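Local coordinates for BH2358 protein (Bacillus halodurans C-125, PDB 2RBD) that is of unknown function but is probably a spore coat protein, built as a four-helix bundle related to the ferritins, at residues F20-Y25 and E67-S72; E46-L51 and P101-T106; T106-V111 and G146-L151. One frame throughout, in Å; residues are numbered along the deposited sequence.

Interaction 1 (F20-Y25 and E67-S72)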
loop_
_atom_site.group_PDB
_atom_site.type_symbol
_atom_site.label_atom_id
_atom_site.label_comp_id
_atom_site.label_asym_id
_atom_site.label_seq_id
_atom_site.Cartn_x
_atom_site.Cartn_y
_atom_site.Cartn_z
ATOM N N PHE A 20 -8.371 14.857 3.355
ATOM C CA PHE A 20 -9.031 13.684 2.815
ATOM C C PHE A 20 -8.685 12.417 3.594
ATOM O O PHE A 20 -9.565 11.597 3.892
ATOM C CB PHE A 20 -8.709 13.493 1.329
ATOM C CG PHE A 20 -9.375 12.314 0.723
ATOM C CD1 PHE A 20 -10.699 12.367 0.384
ATOM C CD2 PHE A 20 -8.692 11.138 0.536
ATOM C CE1 PHE A 20 -11.362 11.281 -0.153
ATOM C CE2 PHE A 20 -9.349 10.048 -0.017
ATOM C CZ PHE A 20 -10.662 10.124 -0.343
ATOM N N SER A 21 -7.424 12.280 3.944
ATOM C CA SER A 21 -6.984 11.068 4.631
ATOM C C SER A 21 -7.583 10.938 6.037
ATOM O O SER A 21 -7.987 9.848 6.447
ATOM C CB SER A 21 -5.463 10.995 4.690
ATOM O OG SER A 21 -4.969 10.772 3.390
ATOM N N THR A 22 -7.592 12.028 6.795
ATOM C CA THR A 22 -8.139 11.994 8.127
ATOM C C THR A 22 -9.658 11.815 8.085
ATOM O O THR A 22 -10.214 11.053 8.871
ATOM C CB THR A 22 -7.749 13.221 8.969
ATOM O OG1 THR A 22 -8.219 14.422 8.358
ATOM C CG2 THR A 22 -6.232 13.268 9.171
ATOM N N TRP A 23 -10.326 12.515 7.178
ATOM C CA TRP A 23 -11.770 12.314 6.986
ATOM C C TRP A 23 -12.086 10.866 6.634
ATOM O O TRP A 23 -13.021 10.250 7.192
ATOM C CB TRP A 23 -12.264 13.244 5.877
ATOM C CG TRP A 23 -13.728 13.224 5.637
ATOM C CD1 TRP A 23 -14.646 14.078 6.172
ATOM C CD2 TRP A 23 -14.453 12.366 4.758
ATOM N NE1 TRP A 23 -15.890 13.790 5.712
ATOM C CE2 TRP A 23 -15.820 12.736 4.852
ATOM C CE3 TRP A 23 -14.093 11.315 3.907
ATOM C CZ2 TRP A 23 -16.811 12.110 4.124
ATOM C CZ3 TRP A 23 -15.079 10.678 3.213
ATOM C CH2 TRP A 23 -16.429 11.071 3.330
ATOM N N THR A 24 -11.316 10.291 5.717
ATOM C CA THR A 24 -11.518 8.926 5.326
ATOM C C THR A 24 -11.252 7.925 6.486
ATOM O O THR A 24 -11.988 6.951 6.680
ATOM C CB THR A 24 -10.659 8.618 4.096
ATOM O OG1 THR A 24 -11.118 9.389 2.981
ATOM C CG2 THR A 24 -10.761 7.150 3.719
ATOM N N TYR A 25 -10.201 8.159 7.251
ATOM C CA TYR A 25 -9.878 7.328 8.398
ATOM C C TYR A 25 -11.009 7.330 9.434
ATOM O O TYR A 25 -11.412 6.324 10.013
ATOM C CB TYR A 25 -8.535 7.797 8.993
ATOM C CG TYR A 25 -7.943 6.885 10.043
ATOM C CD1 TYR A 25 -8.346 6.967 11.366
ATOM C CD2 TYR A 25 -6.962 5.925 9.714
ATOM C CE1 TYR A 25 -7.767 6.174 12.323
ATOM C CE2 TYR A 25 -6.412 5.123 10.679
ATOM C CZ TYR A 25 -6.828 5.221 11.978
ATOM O OH TYR A 25 -6.273 4.459 12.996
ATOM N N GLU A 67 -12.190 13.984 15.271
ATOM C CA GLU A 67 -13.321 14.896 15.156
ATOM C C GLU A 67 -12.918 16.277 15.653
ATOM O O GLU A 67 -13.297 17.281 15.059
ATOM C CB GLU A 67 -14.562 14.332 15.867
ATOM C CG GLU A 67 -15.110 13.097 15.115
ATOM C CD GLU A 67 -16.409 12.546 15.668
ATOM O OE1 GLU A 67 -16.673 12.722 16.886
ATOM O OE2 GLU A 67 -17.177 11.950 14.874
ATOM N N GLU A 68 -12.109 16.354 16.687
ATOM C CA GLU A 68 -11.654 17.668 17.171
ATOM C C GLU A 68 -10.767 18.337 16.133
ATOM O O GLU A 68 -10.878 19.546 15.885
ATOM C CB GLU A 68 -10.943 17.539 18.510
ATOM C CG GLU A 68 -10.316 18.863 19.014
ATOM C CD GLU A 68 -11.354 20.026 19.136
ATOM O OE1 GLU A 68 -12.547 19.764 19.491
ATOM O OE2 GLU A 68 -10.969 21.209 18.888
ATOM N N LEU A 69 -9.902 17.567 15.490
ATOM C CA LEU A 69 -9.059 18.100 14.417
ATOM C C LEU A 69 -9.885 18.643 13.282
ATOM O O LEU A 69 -9.726 19.799 12.867
ATOM C CB LEU A 69 -8.100 17.005 13.894
ATOM C CG LEU A 69 -7.190 17.400 12.723
ATOM C CD1 LEU A 69 -6.161 18.445 13.153
ATOM C CD2 LEU A 69 -6.523 16.156 12.102
ATOM N N LEU A 70 -10.813 17.842 12.796
ATOM C CA LEU A 70 -11.675 18.305 11.695
ATOM C C LEU A 70 -12.579 19.463 12.074
ATOM O O LEU A 70 -12.718 20.416 11.295
ATOM C CB LEU A 70 -12.483 17.155 11.106
ATOM C CG LEU A 70 -11.627 16.064 10.470
ATOM C CD1 LEU A 70 -12.600 15.076 9.826
ATOM C CD2 LEU A 70 -10.612 16.586 9.478
ATOM N N ARG A 71 -13.156 19.401 13.261
ATOM C CA ARG A 71 -14.054 20.494 13.705
ATOM C C ARG A 71 -13.298 21.818 13.836
ATOM O O ARG A 71 -13.861 22.891 13.568
ATOM C CB ARG A 71 -14.741 20.163 15.032
ATOM C CG ARG A 71 -15.921 19.197 14.919
ATOM C CD ARG A 71 -16.764 19.234 16.215
ATOM N NE ARG A 71 -15.866 19.140 17.353
ATOM C CZ ARG A 71 -15.621 18.023 18.029
ATOM N NH1 ARG A 71 -16.294 16.889 17.771
ATOM N NH2 ARG A 71 -14.719 18.053 19.007
ATOM N N SER A 72 -12.027 21.767 14.249
ATOM C CA SER A 72 -11.224 22.967 14.434
ATOM C C SER A 72 -10.684 23.508 13.110
ATOM O O SER A 72 -10.089 24.572 13.071
ATOM C CB SER A 72 -10.018 22.698 15.331
ATOM O OG SER A 72 -10.391 22.145 16.574
#
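Leu-70 reaches between Thr-22 and Trp-23 where the end of helix 46-72 passes the beginning of helix 16-42. These two helices form the first hairpin of the ferritin-like four-helix bundle. At 134° between their directions, the segments run in opposing senses but are far from exactly antiparallel. The axes of these segments come no closer than 10.4 Å, and the interface is bridged mainly by side chains.

Leucine suits this place because its forked end can serve two neighbours at once. With chi1 at -63°, Leu-70 CG lies anti to its own carbonyl carbon and is carried toward helix 16-42, where the branching at CG separates the two methyls. CD2 lies 3.4 Å from Thr-22 OG1, though Thr-22 has two conformers in the crystal and the second may alter this contact; the two side chains lie alongside each other, pointing opposite ways. CD1 goes to Trp-23, 4.0 Å from its CA.

Threonine fits a buried helix position because the hydroxyl can turn back on its own helix, and here Thr-22 OG1 is hydrogen-bonded to Glu-18 O. Its methyl can then face the apolar side, where Thr-22 CG2 touches Leu-69 CD2 as the two side chains cross at about 90°. Pro-160 of a neighbouring subunit packs on Trp-23, tying this layer to the assembly. Trp-23 CD1 lies 4.3 Å from Leu-70 CD1.

Interaction 2 (E46-L51 and P101-T106); sequences EDLKNL and PEISAT
Leu-48 and Ser-104 are the residues whose CA atoms come nearest across the segments, at 7.2 Å, and the two segments run in broadly the same direction. That the second and third helices run parallel follows from the long crossover of the ferritin-like four-helix bundle. Helices 46-72 and 100-124 are joined by a long connection that returns along the length of the bundle, so both helices start at the same end and their first turns can meet.

The contact is narrow and almost wholly apolar. Leu-48 carries it, pointing at the other helix and dividing its two methyls between successive residues. CG stands anti to the backbone N (chi1 174°), which extends the branch away from its own helix and into the bundle. CD2 takes Ile-103, lying 4.0 Å from CG2 and 4.1 Å from CB, and the two side chains meet at a slant. A beta-branched isoleucine works well here, since its CG2 methyl sits close to the backbone and offers a rigid surface to the longer leucine. Phe-39 and His-42 of helix 16-42 also touch Ile-103, so a third helix closes in on this pair.

Ser-104 is small enough to let the helices draw near, and its hydroxyl need not be left without a partner in the core: OG is hydrogen-bonded to Asn-152 OD1 of helix 128-155. That leaves the methylene of the serine to meet the leucine, with Leu-48 CD1 4.2 Å from Ser-104 CB.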
loop_
_atom_site.group_PDB
_atom_site.type_symbol
_atom_site.label_atom_id
_atom_site.label_comp_id
_atom_site.label_asym_id
_atom_site.label_seq_id
_atom_site.Cartn_x
_atom_site.Cartn_y
_atom_site.Cartn_z
ATOM N N GLU A 46 -16.054 -15.480 24.678
ATOM C CA GLU A 46 -15.975 -14.287 25.511
ATOM C C GLU A 46 -14.636 -13.534 25.378
ATOM O O GLU A 46 -14.577 -12.304 25.565
ATOM C CB GLU A 46 -16.281 -14.643 26.977
ATOM C CG GLU A 46 -17.724 -15.147 27.202
ATOM C CD GLU A 46 -18.818 -14.227 26.644
ATOM O OE1 GLU A 46 -18.848 -13.029 26.978
ATOM O OE2 GLU A 46 -19.666 -14.711 25.862
ATOM N N ASP A 47 -13.570 -14.255 25.070
ATOM C CA ASP A 47 -12.260 -13.641 24.868
ATOM C C ASP A 47 -12.253 -12.793 23.593
ATOM O O ASP A 47 -11.716 -11.695 23.566
ATOM C CB ASP A 47 -11.167 -14.695 24.795
ATOM C CG ASP A 47 -11.033 -15.503 26.099
ATOM O OD1 ASP A 47 -11.009 -14.837 27.147
ATOM O OD2 ASP A 47 -10.945 -16.761 26.050
ATOM N N LEU A 48 -12.891 -13.298 22.549
ATOM C CA LEU A 48 -13.027 -12.515 21.331
ATOM C C LEU A 48 -13.928 -11.321 21.592
ATOM O O LEU A 48 -13.615 -10.198 21.169
ATOM C CB LEU A 48 -13.586 -13.395 20.219
ATOM C CG LEU A 48 -13.935 -12.688 18.902
ATOM C CD1 LEU A 48 -12.731 -11.946 18.368
ATOM C CD2 LEU A 48 -14.444 -13.713 17.855
ATOM N N LYS A 49 -15.035 -11.518 22.304
ATOM C CA LYS A 49 -15.930 -10.426 22.616
ATOM C C LYS A 49 -15.209 -9.290 23.343
ATOM O O LYS A 49 -15.393 -8.101 23.057
ATOM C CB LYS A 49 -17.074 -10.940 23.473
ATOM C CG LYS A 49 -18.325 -10.140 23.367
ATOM C CD LYS A 49 -19.513 -10.851 24.079
ATOM C CE LYS A 49 -19.788 -12.279 23.546
ATOM N NZ LYS A 49 -20.900 -12.964 24.290
ATOM N N ASN A 50 -14.349 -9.656 24.286
ATOM C CA ASN A 50 -13.632 -8.654 25.022
ATOM C C ASN A 50 -12.736 -7.818 24.126
ATOM O O ASN A 50 -12.598 -6.620 24.309
ATOM C CB ASN A 50 -12.759 -9.288 26.098
ATOM C CG ASN A 50 -13.556 -9.733 27.326
ATOM O OD1 ASN A 50 -14.640 -9.235 27.609
ATOM N ND2 ASN A 50 -12.987 -10.684 28.059
ATOM N N LEU A 51 -12.091 -8.466 23.174
ATOM C CA LEU A 51 -11.203 -7.762 22.251
ATOM C C LEU A 51 -11.979 -6.883 21.263
ATOM O O LEU A 51 -11.517 -5.800 20.899
ATOM C CB LEU A 51 -10.286 -8.743 21.531
ATOM C CG LEU A 51 -9.084 -9.222 22.367
ATOM C CD1 LEU A 51 -8.408 -10.485 21.782
ATOM C CD2 LEU A 51 -8.052 -8.086 22.535
ATOM N N PRO A 101 -14.200 -17.775 14.327
ATOM C CA PRO A 101 -12.951 -17.690 13.568
ATOM C C PRO A 101 -12.979 -16.672 12.433
ATOM O O PRO A 101 -11.984 -15.976 12.199
ATOM C CB PRO A 101 -12.794 -19.088 12.994
ATOM C CG PRO A 101 -13.683 -19.928 13.825
ATOM C CD PRO A 101 -14.782 -19.124 14.282
ATOM N N GLU A 102 -14.103 -16.593 11.745
ATOM C CA GLU A 102 -14.158 -15.655 10.648
ATOM C C GLU A 102 -14.283 -14.194 11.136
ATOM O O GLU A 102 -13.670 -13.327 10.519
ATOM C CB GLU A 102 -15.213 -16.073 9.644
ATOM C CG GLU A 102 -14.786 -17.283 8.799
ATOM C CD GLU A 102 -14.827 -18.604 9.544
ATOM O OE1 GLU A 102 -15.739 -18.793 10.385
ATOM O OE2 GLU A 102 -13.952 -19.464 9.274
ATOM N N ILE A 103 -14.931 -13.943 12.259
ATOM C CA ILE A 103 -14.969 -12.617 12.887
ATOM C C ILE A 103 -13.542 -12.200 13.257
ATOM O O ILE A 103 -13.102 -11.098 12.966
ATOM C CB ILE A 103 -15.848 -12.622 14.138
ATOM C CG1 ILE A 103 -17.325 -12.773 13.746
ATOM C CG2 ILE A 103 -15.685 -11.305 14.943
ATOM C CD1 ILE A 103 -18.244 -13.143 14.918
ATOM N N SER A 104 -12.824 -13.109 13.914
ATOM C CA SER A 104 -11.448 -12.821 14.319
ATOM C C SER A 104 -10.558 -12.523 13.132
ATOM O O SER A 104 -9.769 -11.569 13.170
ATOM C CB SER A 104 -10.875 -13.975 15.139
ATOM O OG SER A 104 -9.688 -13.559 15.797
ATOM N N ALA A 105 -10.666 -13.324 12.077
ATOM C CA ALA A 105 -9.912 -13.108 10.831
ATOM C C ALA A 105 -10.164 -11.735 10.251
ATOM O O ALA A 105 -9.225 -11.052 9.867
ATOM C CB ALA A 105 -10.274 -14.156 9.816
ATOM N N THR A 106 -11.428 -11.345 10.194
ATOM C CA THR A 106 -11.806 -10.055 9.691
ATOM C C THR A 106 -11.195 -8.913 10.461
ATOM O O THR A 106 -10.591 -7.985 9.885
ATOM C CB THR A 106 -13.336 -9.922 9.703
ATOM O OG1 THR A 106 -13.869 -10.940 8.860
ATOM C CG2 THR A 106 -13.789 -8.548 9.206
#

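Interaction 3 (T106-V111 and G146-L151)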
loop_
_atom_site.group_PDB
_atom_site.type_symbol
_atom_site.label_atom_id
_atom_site.label_comp_id
_atom_site.label_asym_id
_atom_site.label_seq_id
_atom_site.Cartn_x
_atom_site.Cartn_y
_atom_site.Cartn_z
ATOM N N THR A 106 -11.428 -11.345 10.194
ATOM C CA THR A 106 -11.806 -10.055 9.691
ATOM C C THR A 106 -11.195 -8.913 10.461
ATOM O O THR A 106 -10.591 -7.985 9.885
ATOM C CB THR A 106 -13.336 -9.922 9.703
ATOM O OG1 THR A 106 -13.869 -10.940 8.860
ATOM C CG2 THR A 106 -13.789 -8.548 9.206
ATOM N N ILE A 107 -11.324 -8.973 11.774
ATOM C CA ILE A 107 -10.776 -7.939 12.606
ATOM C C ILE A 107 -9.239 -7.887 12.468
ATOM O O ILE A 107 -8.636 -6.831 12.390
ATOM C CB ILE A 107 -11.192 -8.149 14.069
ATOM C CG1 ILE A 107 -12.704 -8.005 14.169
ATOM C CG2 ILE A 107 -10.408 -7.151 14.981
ATOM C CD1 ILE A 107 -13.250 -8.262 15.536
ATOM N N SER A 108 -8.601 -9.045 12.422
ATOM C CA SER A 108 -7.138 -9.086 12.238
ATOM C C SER A 108 -6.698 -8.425 10.925
ATOM O O SER A 108 -5.724 -7.648 10.885
ATOM C CB SER A 108 -6.635 -10.521 12.292
ATOM O OG SER A 108 -6.955 -11.087 13.565
HETATM N N MSE A 109 -7.455 -8.672 9.855
HETATM C CA MSE A 109 -7.154 -8.034 8.577
HETATM C C MSE A 109 -7.399 -6.531 8.638
HETATM O O MSE A 109 -6.619 -5.761 8.080
HETATM C CB MSE A 109 -7.928 -8.681 7.442
HETATM C CG MSE A 109 -7.409 -10.045 7.158
HETATM SE SE MSE A 109 -8.349 -10.900 5.740
HETATM C CE MSE A 109 -9.914 -11.268 6.630
ATOM N N ASP A 110 -8.450 -6.144 9.316
ATOM C CA ASP A 110 -8.732 -4.724 9.485
ATOM C C ASP A 110 -7.576 -3.995 10.224
ATOM O O ASP A 110 -7.170 -2.866 9.869
ATOM C CB ASP A 110 -10.037 -4.474 10.282
ATOM C CG ASP A 110 -11.315 -4.897 9.556
ATOM O OD1 ASP A 110 -11.333 -4.899 8.297
ATOM O OD2 ASP A 110 -12.295 -5.229 10.263
ATOM N N VAL A 111 -7.088 -4.622 11.285
ATOM C CA VAL A 111 -5.996 -4.073 12.049
ATOM C C VAL A 111 -4.744 -3.935 11.180
ATOM O O VAL A 111 -4.048 -2.916 11.216
ATOM C CB VAL A 111 -5.728 -4.894 13.350
ATOM C CG1 VAL A 111 -4.448 -4.403 14.059
ATOM C CG2 VAL A 111 -6.944 -4.787 14.258
ATOM N N GLY A 146 -1.051 -7.446 18.058
ATOM C CA GLY A 146 -0.356 -8.537 18.741
ATOM C C GLY A 146 -1.279 -9.368 19.648
ATOM O O GLY A 146 -1.145 -10.587 19.736
ATOM N N LYS A 147 -2.224 -8.702 20.289
ATOM C CA LYS A 147 -3.279 -9.370 21.064
ATOM C C LYS A 147 -4.179 -10.231 20.201
ATOM O O LYS A 147 -4.536 -11.338 20.599
ATOM C CB LYS A 147 -4.113 -8.353 21.833
ATOM C CG LYS A 147 -3.426 -7.624 22.938
ATOM C CD LYS A 147 -4.409 -6.510 23.346
ATOM C CE LYS A 147 -4.443 -6.237 24.785
ATOM N NZ LYS A 147 -5.845 -6.010 25.204
HETATM N N MSE A 148 -4.574 -9.739 19.021
HETATM C CA MSE A 148 -5.328 -10.556 18.078
HETATM C C MSE A 148 -4.575 -11.788 17.629
HETATM O O MSE A 148 -5.138 -12.837 17.562
HETATM C CB MSE A 148 -5.765 -9.698 16.865
HETATM C CG MSE A 148 -6.772 -8.606 17.189
HETATM SE SE MSE A 148 -8.451 -9.219 17.968
HETATM C CE MSE A 148 -8.980 -10.545 16.647
ATOM N N LEU A 149 -3.289 -11.655 17.328
ATOM C CA LEU A 149 -2.497 -12.798 16.933
ATOM C C LEU A 149 -2.454 -13.822 18.065
ATOM O O LEU A 149 -2.613 -15.014 17.809
ATOM C CB LEU A 149 -1.092 -12.351 16.569
ATOM C CG LEU A 149 -0.097 -13.424 16.110
ATOM C CD1 LEU A 149 -0.695 -14.167 14.903
ATOM C CD2 LEU A 149 1.266 -12.783 15.804
ATOM N N LYS A 150 -2.248 -13.362 19.296
ATOM C CA LYS A 150 -2.228 -14.268 20.471
ATOM C C LYS A 150 -3.555 -15.032 20.610
ATOM O O LYS A 150 -3.573 -16.256 20.814
ATOM C CB LYS A 150 -1.933 -13.488 21.737
ATOM C CG LYS A 150 -0.455 -13.208 21.931
ATOM C CD LYS A 150 -0.201 -12.233 23.051
ATOM C CE LYS A 150 1.278 -11.837 23.118
ATOM N NZ LYS A 150 1.474 -10.875 24.245
ATOM N N LEU A 151 -4.663 -14.317 20.451
ATOM C CA LEU A 151 -6.003 -14.922 20.459
ATOM C C LEU A 151 -6.131 -16.007 19.420
ATOM O O LEU A 151 -6.553 -17.116 19.727
ATOM C CB LEU A 151 -7.082 -13.868 20.257
ATOM C CG LEU A 151 -8.551 -14.321 20.213
ATOM C CD1 LEU A 151 -9.019 -14.592 21.614
ATOM C CD2 LEU A 151 -9.477 -13.290 19.515
#
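Ser-108 and Met-148 bring their CA atoms to 6.3 Å, and the two helical segments run in opposite directions. Helices 100-124 and 128-155 form the second hairpin of the ferritin-like four-helix bundle, and this close approach lies toward the end of the hairpin remote from its turn.

Met-148, present as selenomethionine, supplies the whole contact from its helix, against Ile-107 and Ser-108. Its long unbranched chain is bent at both chi2 (-59°) and chi3 (-53°), which folds the selenium and the terminal methyl back against the opposing helix. A flexible chain suits so close a backbone approach, since it can fold to fit beside the opposing helix.

Ile-107 crosses it at about a right angle. The CG2 branch does the touching, lying 4.0 Å from Met-148 CE and 4.1 Å from Met-148 SE. Tyr-36 and Ile-52, from the two helices of the first hairpin, also contact Ile-107, which therefore belongs to the common core. A tetraethylene glycol, probably from the crystallisation liquor, lies about 6 Å from its side chain.

Ser-108 keeps the interface thin and can settle its own polarity: OG is hydrogen-bonded to Ser-104 O one turn back and to Asn-152 ND2 of the partner helix. The methionine packs against that hydroxyl at both ends of its bend, with Ser-108 OG 3.8 Å from Met-148 CB and 3.7 Å from Met-148 CE.

In the fold
All three contacts join helices of one ferritin-like bundle, on two sides of the chain's centre. Interaction 1 stands apart: its centre is about 28 Å from that of interaction 2 and about 25 Å from that of interaction 3. Interactions 2 and 3 lie about 8 Å apart between centres, share Thr-106 on helix 100-124 and touch directly through Leu-48 and Leu-151. Along the chain, interactions 1 and 2 alternate their segments and use opposite ends of helix 46-72, whereas interaction 3 follows, beginning at the residue where interaction 2 ends. Together, the two antiparallel hairpin contacts and the parallel contact between hairpins connect the four helices in chain order, first to second, second to third and third to fourth.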